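Local coordinates for regulatory protein SWI6 (Saccharomyces cerevisiae, PDB 1SW6) that acts as the shared subunit of the yeast transcription complexes SBF and MBF, which drive cell-cycle-dependent transcription, here represented by its ankyrin-repeat domain, at residues Met200-Leu205 / Ala278-Gly283; Thr285-Ala290 / Asp300-Tyr305; Ile45-Pro50 / Ile195-Met200. All blocks are in the same frame, centred on the assembly; numbering follows the deposited sequence.

Contact 1 of 3, residues Met200-Leu205 / Ala278-Gly283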
loop_
_atom_site.group_PDB
_atom_site.type_symbol
_atom_site.label_atom_id
_atom_site.label_comp_id
_atom_site.label_asym_id
_atom_site.label_seq_id
_atom_site.Cartn_x
_atom_site.Cartn_y
_atom_site.Cartn_z
ATOM N N MET A 200 16.940 -1.061 -10.214
ATOM C CA MET A 200 17.994 -0.212 -9.660
ATOM C C MET A 200 19.190 -1.101 -9.307
ATOM O O MET A 200 20.110 -0.679 -8.602
ATOM C CB MET A 200 17.488 0.471 -8.389
ATOM C CG MET A 200 16.400 1.501 -8.613
ATOM S SD MET A 200 17.082 3.021 -9.327
ATOM C CE MET A 200 17.862 3.734 -7.865
ATOM N N ASN A 201 19.159 -2.333 -9.805
ATOM C CA ASN A 201 20.191 -3.323 -9.514
ATOM C C ASN A 201 20.337 -3.481 -8.001
ATOM O O ASN A 201 21.425 -3.734 -7.491
ATOM C CB ASN A 201 21.539 -2.938 -10.133
ATOM C CG ASN A 201 21.495 -2.905 -11.647
ATOM O OD1 ASN A 201 20.849 -3.737 -12.283
ATOM N ND2 ASN A 201 22.195 -1.950 -12.233
ATOM N N ARG A 202 19.230 -3.317 -7.286
ATOM C CA ARG A 202 19.242 -3.467 -5.839
ATOM C C ARG A 202 18.826 -4.878 -5.457
ATOM O O ARG A 202 17.813 -5.401 -5.939
ATOM C CB ARG A 202 18.325 -2.436 -5.188
ATOM C CG ARG A 202 18.993 -1.083 -5.085
ATOM C CD ARG A 202 18.035 0.015 -4.668
ATOM N NE ARG A 202 18.762 1.253 -4.406
ATOM C CZ ARG A 202 18.185 2.398 -4.065
ATOM N NH1 ARG A 202 16.861 2.462 -3.952
ATOM N NH2 ARG A 202 18.933 3.476 -3.826
ATOM N N THR A 203 19.624 -5.494 -4.595
ATOM C CA THR A 203 19.366 -6.856 -4.138
ATOM C C THR A 203 18.463 -6.838 -2.915
ATOM O O THR A 203 18.043 -5.766 -2.454
ATOM C CB THR A 203 20.676 -7.538 -3.754
ATOM O OG1 THR A 203 21.140 -7.007 -2.501
ATOM C CG2 THR A 203 21.733 -7.261 -4.832
ATOM N N ILE A 204 18.170 -8.026 -2.388
ATOM C CA ILE A 204 17.326 -8.137 -1.213
ATOM C C ILE A 204 18.008 -7.445 -0.029
ATOM O O ILE A 204 17.338 -6.878 0.835
ATOM C CB ILE A 204 17.036 -9.619 -0.862
ATOM C CG1 ILE A 204 16.048 -9.690 0.306
ATOM C CG2 ILE A 204 18.314 -10.340 -0.512
ATOM C CD1 ILE A 204 14.636 -9.245 -0.090
ATOM N N LEU A 205 19.341 -7.478 0.007
ATOM C CA LEU A 205 20.068 -6.830 1.100
ATOM C C LEU A 205 19.955 -5.323 1.027
ATOM O O LEU A 205 19.907 -4.658 2.048
ATOM C CB LEU A 205 21.552 -7.204 1.101
ATOM C CG LEU A 205 21.910 -8.622 1.533
ATOM C CD1 LEU A 205 23.436 -8.759 1.662
ATOM C CD2 LEU A 205 21.228 -8.922 2.871
ATOM N N ALA A 278 27.584 -6.347 -3.240
ATOM C CA ALA A 278 27.077 -5.983 -4.559
ATOM C C ALA A 278 26.739 -4.491 -4.618
ATOM O O ALA A 278 26.256 -3.912 -3.641
ATOM C CB ALA A 278 25.832 -6.804 -4.881
ATOM N N GLN A 279 26.971 -3.871 -5.770
ATOM C CA GLN A 279 26.687 -2.451 -5.928
ATOM C C GLN A 279 25.451 -2.225 -6.770
ATOM O O GLN A 279 25.255 -2.904 -7.776
ATOM C CB GLN A 279 27.877 -1.751 -6.579
ATOM C CG GLN A 279 29.080 -1.606 -5.667
ATOM C CD GLN A 279 30.317 -1.157 -6.418
ATOM O OE1 GLN A 279 30.938 -1.943 -7.126
ATOM N NE2 GLN A 279 30.672 0.113 -6.278
ATOM N N ASP A 280 24.615 -1.276 -6.355
ATOM C CA ASP A 280 23.408 -0.967 -7.105
ATOM C C ASP A 280 23.770 0.009 -8.219
ATOM O O ASP A 280 24.952 0.214 -8.500
ATOM C CB ASP A 280 22.328 -0.368 -6.191
ATOM C CG ASP A 280 22.684 1.017 -5.671
ATOM O OD1 ASP A 280 23.795 1.517 -5.949
ATOM O OD2 ASP A 280 21.837 1.613 -4.973
ATOM N N SER A 281 22.759 0.615 -8.839
ATOM C CA SER A 281 22.983 1.551 -9.944
ATOM C C SER A 281 23.745 2.818 -9.588
ATOM O O SER A 281 24.328 3.457 -10.467
ATOM C CB SER A 281 21.654 1.921 -10.601
ATOM O OG SER A 281 21.229 0.878 -11.460
ATOM N N ASN A 282 23.730 3.190 -8.311
ATOM C CA ASN A 282 24.452 4.376 -7.862
ATOM C C ASN A 282 25.858 3.932 -7.483
ATOM O O ASN A 282 26.731 4.752 -7.206
ATOM C CB ASN A 282 23.763 5.018 -6.647
ATOM C CG ASN A 282 22.319 5.413 -6.931
ATOM O OD1 ASN A 282 21.978 5.776 -8.056
ATOM N ND2 ASN A 282 21.468 5.359 -5.906
ATOM N N GLY A 283 26.068 2.618 -7.483
ATOM C CA GLY A 283 27.365 2.072 -7.122
ATOM C C GLY A 283 27.481 1.869 -5.621
ATOM O O GLY A 283 28.578 1.661 -5.103
HETATM O O HOH W 1 23.468 -5.548 -7.435
#
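The carbonyl oxygen of M200 takes the backbone N-H of S281 at 3.0 Å (M200 O to S281 N), and S281 OG adds a weak second bond. This is where neighbouring loops of the ankyrin-repeat stack meet: 200-205 runs into helix 204-212, while the loop 278-283 leads toward helix 286-293. The S281 N-H comes from above the carbonyl plane, 39° out of it. Beside this link R202 and D280 lie alongside each other, pointing the same way, in a salt bridge. R202 NE reaches D280 OD2 at 3.1 Å, in the guanidinium plane and on the anti lone pair, with the two flat groups only 22° from coplanar. R202 is extended from CG to NE, and its CG packs on D280 CB at 3.6 Å. M200 CE sits over the centre of one guanidinium face. The other carboxylate oxygen, D280 OD1, serves the turn: it accepts from N282 N, an Asx turn within the type I turn D280-G283, and from D284 N. A water lies within hydrogen-bonding distance of N201 O and Q279 O, between the two backbones. At the helix end, T203 CG2 meets A278 CB at 4.1 Å.

Contact 2 of 3, residues Thr285-Ala290 / Asp300-Tyr305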
loop_
_atom_site.group_PDB
_atom_site.type_symbol
_atom_site.label_atom_id
_atom_site.label_comp_id
_atom_site.label_asym_id
_atom_site.label_seq_id
_atom_site.Cartn_x
_atom_site.Cartn_y
_atom_site.Cartn_z
ATOM N N THR A 285 26.845 -0.077 -2.016
ATOM C CA THR A 285 26.695 -1.406 -1.461
ATOM C C THR A 285 25.648 -1.163 -0.368
ATOM O O THR A 285 25.397 -0.009 -0.008
ATOM C CB THR A 285 27.983 -1.888 -0.811
ATOM O OG1 THR A 285 28.411 -0.927 0.152
ATOM C CG2 THR A 285 29.061 -2.095 -1.852
ATOM N N CYS A 286 25.030 -2.214 0.162
ATOM C CA CYS A 286 24.045 -1.981 1.202
ATOM C C CYS A 286 24.743 -1.308 2.387
ATOM O O CYS A 286 24.158 -0.483 3.089
ATOM C CB CYS A 286 23.345 -3.290 1.609
ATOM S SG CYS A 286 24.355 -4.625 2.304
ATOM N N LEU A 287 26.014 -1.625 2.580
ATOM C CA LEU A 287 26.770 -1.018 3.671
ATOM C C LEU A 287 26.899 0.498 3.500
ATOM O O LEU A 287 26.817 1.244 4.478
ATOM C CB LEU A 287 28.172 -1.631 3.757
ATOM C CG LEU A 287 29.087 -1.012 4.811
ATOM C CD1 LEU A 287 28.466 -1.183 6.203
ATOM C CD2 LEU A 287 30.468 -1.660 4.732
ATOM N N ASN A 288 27.117 0.942 2.261
ATOM C CA ASN A 288 27.274 2.369 1.970
ATOM C C ASN A 288 25.955 3.119 2.183
ATOM O O ASN A 288 25.952 4.264 2.626
ATOM C CB ASN A 288 27.782 2.576 0.537
ATOM C CG ASN A 288 28.664 3.824 0.407
ATOM O OD1 ASN A 288 28.780 4.606 1.347
ATOM N ND2 ASN A 288 29.282 4.012 -0.761
ATOM N N ILE A 289 24.836 2.473 1.857
ATOM C CA ILE A 289 23.512 3.059 2.058
ATOM C C ILE A 289 23.283 3.140 3.565
ATOM O O ILE A 289 22.734 4.118 4.082
ATOM C CB ILE A 289 22.407 2.166 1.439
ATOM C CG1 ILE A 289 22.427 2.293 -0.090
ATOM C CG2 ILE A 289 21.040 2.523 2.032
ATOM C CD1 ILE A 289 21.525 1.307 -0.802
ATOM N N ALA A 290 23.719 2.105 4.270
ATOM C CA ALA A 290 23.560 2.040 5.712
ATOM C C ALA A 290 24.409 3.082 6.446
ATOM O O ALA A 290 23.973 3.645 7.445
ATOM C CB ALA A 290 23.915 0.627 6.214
ATOM N N ASP A 300 27.049 -2.108 12.094
ATOM C CA ASP A 300 27.930 -3.048 12.780
ATOM C C ASP A 300 27.610 -4.492 12.419
ATOM O O ASP A 300 28.516 -5.297 12.240
ATOM C CB ASP A 300 27.841 -2.863 14.296
ATOM C CG ASP A 300 28.524 -1.585 14.773
ATOM O OD1 ASP A 300 28.428 -1.284 15.984
ATOM O OD2 ASP A 300 29.156 -0.880 13.944
ATOM N N ALA A 301 26.325 -4.825 12.313
ATOM C CA ALA A 301 25.947 -6.193 11.955
ATOM C C ALA A 301 26.558 -6.550 10.594
ATOM O O ALA A 301 27.155 -7.619 10.433
ATOM C CB ALA A 301 24.443 -6.327 11.908
ATOM N N LEU A 302 26.419 -5.644 9.625
ATOM C CA LEU A 302 26.965 -5.861 8.288
ATOM C C LEU A 302 28.488 -5.954 8.279
ATOM O O LEU A 302 29.062 -6.753 7.532
ATOM C CB LEU A 302 26.553 -4.735 7.341
ATOM C CG LEU A 302 25.147 -4.722 6.756
ATOM C CD1 LEU A 302 24.977 -3.445 5.961
ATOM C CD2 LEU A 302 24.927 -5.959 5.874
ATOM N N LEU A 303 29.138 -5.114 9.077
ATOM C CA LEU A 303 30.590 -5.123 9.142
ATOM C C LEU A 303 31.054 -6.453 9.710
ATOM O O LEU A 303 32.033 -7.040 9.223
ATOM C CB LEU A 303 31.099 -3.958 10.003
ATOM C CG LEU A 303 31.098 -2.584 9.306
ATOM C CD1 LEU A 303 31.407 -1.492 10.317
ATOM C CD2 LEU A 303 32.126 -2.570 8.170
ATOM N N ASP A 304 30.345 -6.934 10.729
ATOM C CA ASP A 304 30.696 -8.203 11.353
ATOM C C ASP A 304 30.495 -9.388 10.414
ATOM O O ASP A 304 31.067 -10.452 10.630
ATOM C CB ASP A 304 29.894 -8.416 12.639
ATOM C CG ASP A 304 30.345 -7.489 13.766
ATOM O OD1 ASP A 304 31.325 -6.739 13.565
ATOM O OD2 ASP A 304 29.723 -7.513 14.850
ATOM N N TYR A 305 29.683 -9.210 9.376
ATOM C CA TYR A 305 29.461 -10.288 8.426
ATOM C C TYR A 305 30.534 -10.192 7.344
ATOM O O TYR A 305 30.612 -11.041 6.449
ATOM C CB TYR A 305 28.056 -10.207 7.817
ATOM C CG TYR A 305 26.936 -10.765 8.701
ATOM C CD1 TYR A 305 25.743 -10.058 8.878
ATOM C CD2 TYR A 305 27.062 -12.007 9.335
ATOM C CE1 TYR A 305 24.691 -10.573 9.678
ATOM C CE2 TYR A 305 26.028 -12.528 10.126
ATOM C CZ TYR A 305 24.843 -11.802 10.292
ATOM O OH TYR A 305 23.822 -12.302 11.078
#
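L302 packs against C286, L287 and A290 where the two helices of the fourth ankyrin repeat meet, the antiparallel helix pair of the ankyrin fold. The short segments 286-290 and 300-304 run 153° apart, with axes 10.2 Å from each other at closest approach. No hydrogen bond passes between them; the contact is apolar. From the 300-305 side L302 contributes chiefly, through its two methyls: CD1 lies 3.8 Å from L287 CA, against the helix backbone itself, and also touches A290 CB and C286 SG, while CD2 meets the same sulphur at 3.9 Å. C286 SG, set between its own backbone N and carbonyl carbon (chi1 61°), contacts both L302 methyls. L287 and L302 slide past each other in opposite directions, whereas L287 and L303 cross at about a right angle. T285 caps the N terminus of helix 286-293, its OG1 accepting from N288 N at 3.1 Å; N288 ND2 in turn bonds to L317 O. L302 also touches I209 of helix 204-212 and L225 of helix 218-234, extending the apolar layer into preceding helices. At L303, methyl meets methyl, L287 CD2 to L303 CD2 at 3.9 Å.

Contact 3 of 3, residues Ile45-Pro50 / Ile195-Met200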
loop_
_atom_site.group_PDB
_atom_site.type_symbol
_atom_site.label_atom_id
_atom_site.label_comp_id
_atom_site.label_asym_id
_atom_site.label_seq_id
_atom_site.Cartn_x
_atom_site.Cartn_y
_atom_site.Cartn_z
ATOM N N ILE A 45 23.608 -13.307 -10.150
ATOM C CA ILE A 45 22.462 -12.448 -9.917
ATOM C C ILE A 45 21.712 -12.260 -11.233
ATOM O O ILE A 45 22.314 -12.165 -12.301
ATOM C CB ILE A 45 22.892 -11.083 -9.324
ATOM C CG1 ILE A 45 23.246 -11.256 -7.842
ATOM C CG2 ILE A 45 21.774 -10.066 -9.471
ATOM C CD1 ILE A 45 23.647 -9.965 -7.134
ATOM N N MET A 46 20.391 -12.219 -11.143
ATOM C CA MET A 46 19.538 -12.097 -12.312
ATOM C C MET A 46 18.521 -10.970 -12.103
ATOM O O MET A 46 18.174 -10.640 -10.969
ATOM C CB MET A 46 18.831 -13.442 -12.506
ATOM C CG MET A 46 18.002 -13.599 -13.754
ATOM S SD MET A 46 17.367 -15.292 -13.854
ATOM C CE MET A 46 15.652 -15.088 -13.319
ATOM N N LYS A 47 18.058 -10.361 -13.186
ATOM C CA LYS A 47 17.070 -9.311 -13.046
ATOM C C LYS A 47 15.722 -10.012 -12.924
ATOM O O LYS A 47 15.499 -11.059 -13.546
ATOM C CB LYS A 47 17.082 -8.376 -14.262
ATOM C CG LYS A 47 18.405 -7.652 -14.456
ATOM C CD LYS A 47 18.291 -6.489 -15.419
ATOM C CE LYS A 47 17.509 -5.335 -14.804
ATOM N NZ LYS A 47 18.167 -4.794 -13.583
ATOM N N ALA A 48 14.833 -9.462 -12.105
ATOM C CA ALA A 48 13.518 -10.069 -11.944
ATOM C C ALA A 48 12.839 -10.053 -13.306
ATOM O O ALA A 48 13.091 -9.164 -14.115
ATOM C CB ALA A 48 12.687 -9.286 -10.925
ATOM N N LEU A 49 11.992 -11.040 -13.567
ATOM C CA LEU A 49 11.293 -11.092 -14.841
ATOM C C LEU A 49 10.416 -9.852 -14.975
ATOM O O LEU A 49 9.855 -9.358 -13.990
ATOM C CB LEU A 49 10.431 -12.355 -14.936
ATOM C CG LEU A 49 11.191 -13.679 -14.820
ATOM C CD1 LEU A 49 10.261 -14.852 -15.122
ATOM C CD2 LEU A 49 12.356 -13.670 -15.787
ATOM N N PRO A 50 10.290 -9.324 -16.201
ATOM C CA PRO A 50 9.464 -8.128 -16.417
ATOM C C PRO A 50 8.004 -8.396 -16.077
ATOM O O PRO A 50 7.491 -9.489 -16.325
ATOM C CB PRO A 50 9.673 -7.830 -17.900
ATOM C CG PRO A 50 9.875 -9.213 -18.488
ATOM C CD PRO A 50 10.793 -9.865 -17.477
ATOM N N ILE A 195 18.272 -14.318 -5.631
ATOM C CA ILE A 195 19.244 -14.004 -6.676
ATOM C C ILE A 195 18.790 -12.890 -7.612
ATOM O O ILE A 195 19.501 -12.536 -8.552
ATOM C CB ILE A 195 19.582 -15.245 -7.526
ATOM C CG1 ILE A 195 18.411 -15.588 -8.449
ATOM C CG2 ILE A 195 19.928 -16.415 -6.609
ATOM C CD1 ILE A 195 18.763 -16.601 -9.511
ATOM N N LEU A 196 17.624 -12.314 -7.334
ATOM C CA LEU A 196 17.071 -11.253 -8.167
ATOM C C LEU A 196 17.426 -9.814 -7.751
ATOM O O LEU A 196 17.454 -9.484 -6.565
ATOM C CB LEU A 196 15.543 -11.390 -8.204
ATOM C CG LEU A 196 14.960 -12.753 -8.581
ATOM C CD1 LEU A 196 13.425 -12.728 -8.466
ATOM C CD2 LEU A 196 15.390 -13.095 -10.000
ATOM N N GLU A 197 17.691 -8.961 -8.744
ATOM C CA GLU A 197 17.974 -7.543 -8.514
ATOM C C GLU A 197 16.874 -6.774 -9.248
ATOM O O GLU A 197 16.365 -7.241 -10.263
ATOM C CB GLU A 197 19.345 -7.138 -9.076
ATOM C CG GLU A 197 19.505 -7.330 -10.577
ATOM C CD GLU A 197 20.885 -6.922 -11.075
ATOM O OE1 GLU A 197 21.126 -6.977 -12.300
ATOM O OE2 GLU A 197 21.734 -6.544 -10.241
ATOM N N ASP A 198 16.497 -5.607 -8.737
ATOM C CA ASP A 198 15.440 -4.829 -9.371
ATOM C C ASP A 198 15.974 -3.859 -10.431
ATOM O O ASP A 198 17.144 -3.925 -10.820
ATOM C CB ASP A 198 14.629 -4.087 -8.299
ATOM C CG ASP A 198 15.449 -3.069 -7.534
ATOM O OD1 ASP A 198 14.957 -2.585 -6.492
ATOM O OD2 ASP A 198 16.571 -2.732 -7.975
ATOM N N SER A 199 15.112 -2.962 -10.900
ATOM C CA SER A 199 15.495 -2.001 -11.925
ATOM C C SER A 199 16.605 -1.043 -11.498
ATOM O O SER A 199 17.145 -0.307 -12.322
ATOM C CB SER A 199 14.266 -1.214 -12.373
ATOM O OG SER A 199 13.308 -2.096 -12.929
ATOM N N MET A 200 16.940 -1.061 -10.214
ATOM C CA MET A 200 17.994 -0.212 -9.660
ATOM C C MET A 200 19.190 -1.101 -9.307
ATOM O O MET A 200 20.110 -0.679 -8.602
ATOM C CB MET A 200 17.488 0.471 -8.389
ATOM C CG MET A 200 16.400 1.501 -8.613
ATOM S SD MET A 200 17.082 3.021 -9.327
ATOM C CE MET A 200 17.862 3.734 -7.865
#
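M46 and L196 pair in register in a two-stranded parallel sheet, which joins segment 45-50 to the ankyrin repeats at the junction of the second and third. The backbone is tight. M46 donates from N to I195 O at 2.8 Å and accepts at its O from E197 N, also at 2.8 Å, so it uses both its backbone N-H and its C=O; a longer bond, A48 N to E197 O, continues the ladder. Equally close is I45 CG2, which packs on the E197 chain, 3.7 Å from its CG, the two side chains crossing at about a right angle. On the face of M46 and L196 the side chains lie side by side, M46 CE touching L196 CD2 at 3.9 Å. The loose side is that of K47, exposed to solvent at the outer edge, whose NZ forms a long salt bridge with E197 OE1, 3.9 Å away. An alanine in place of E197 would probably leave I45 CG2 with less to pack on and K47 without this carboxylate partner. K47 NZ also bonds weakly to N201 OD1 and, its chain bent at chi3 and chi4, meets D198 O at 3.1 Å from above the carbonyl plane.

In the fold
From the N terminus, strand 46-47 of contact 3 pairs with strand 196-197 across the 144 residues between the two segments; that closure ties the N-terminal segment 45-50 to the junction of the second and third repeats. Contact 1 opens where contact 3 ends, the two sharing M200, and closes a second loop across the 72 residues to 278-283, bringing both ends of the third repeat together. Contact 2 then closes a short helical hairpin within the fourth. The three loops follow in series, neither nested nor crossed. Contact 1 touches both others, through T203 CG2 on I45 CD1 and Q279 CG on T285 CG2; contacts 2 and 3 stay about 8 Å apart at their nearest atoms.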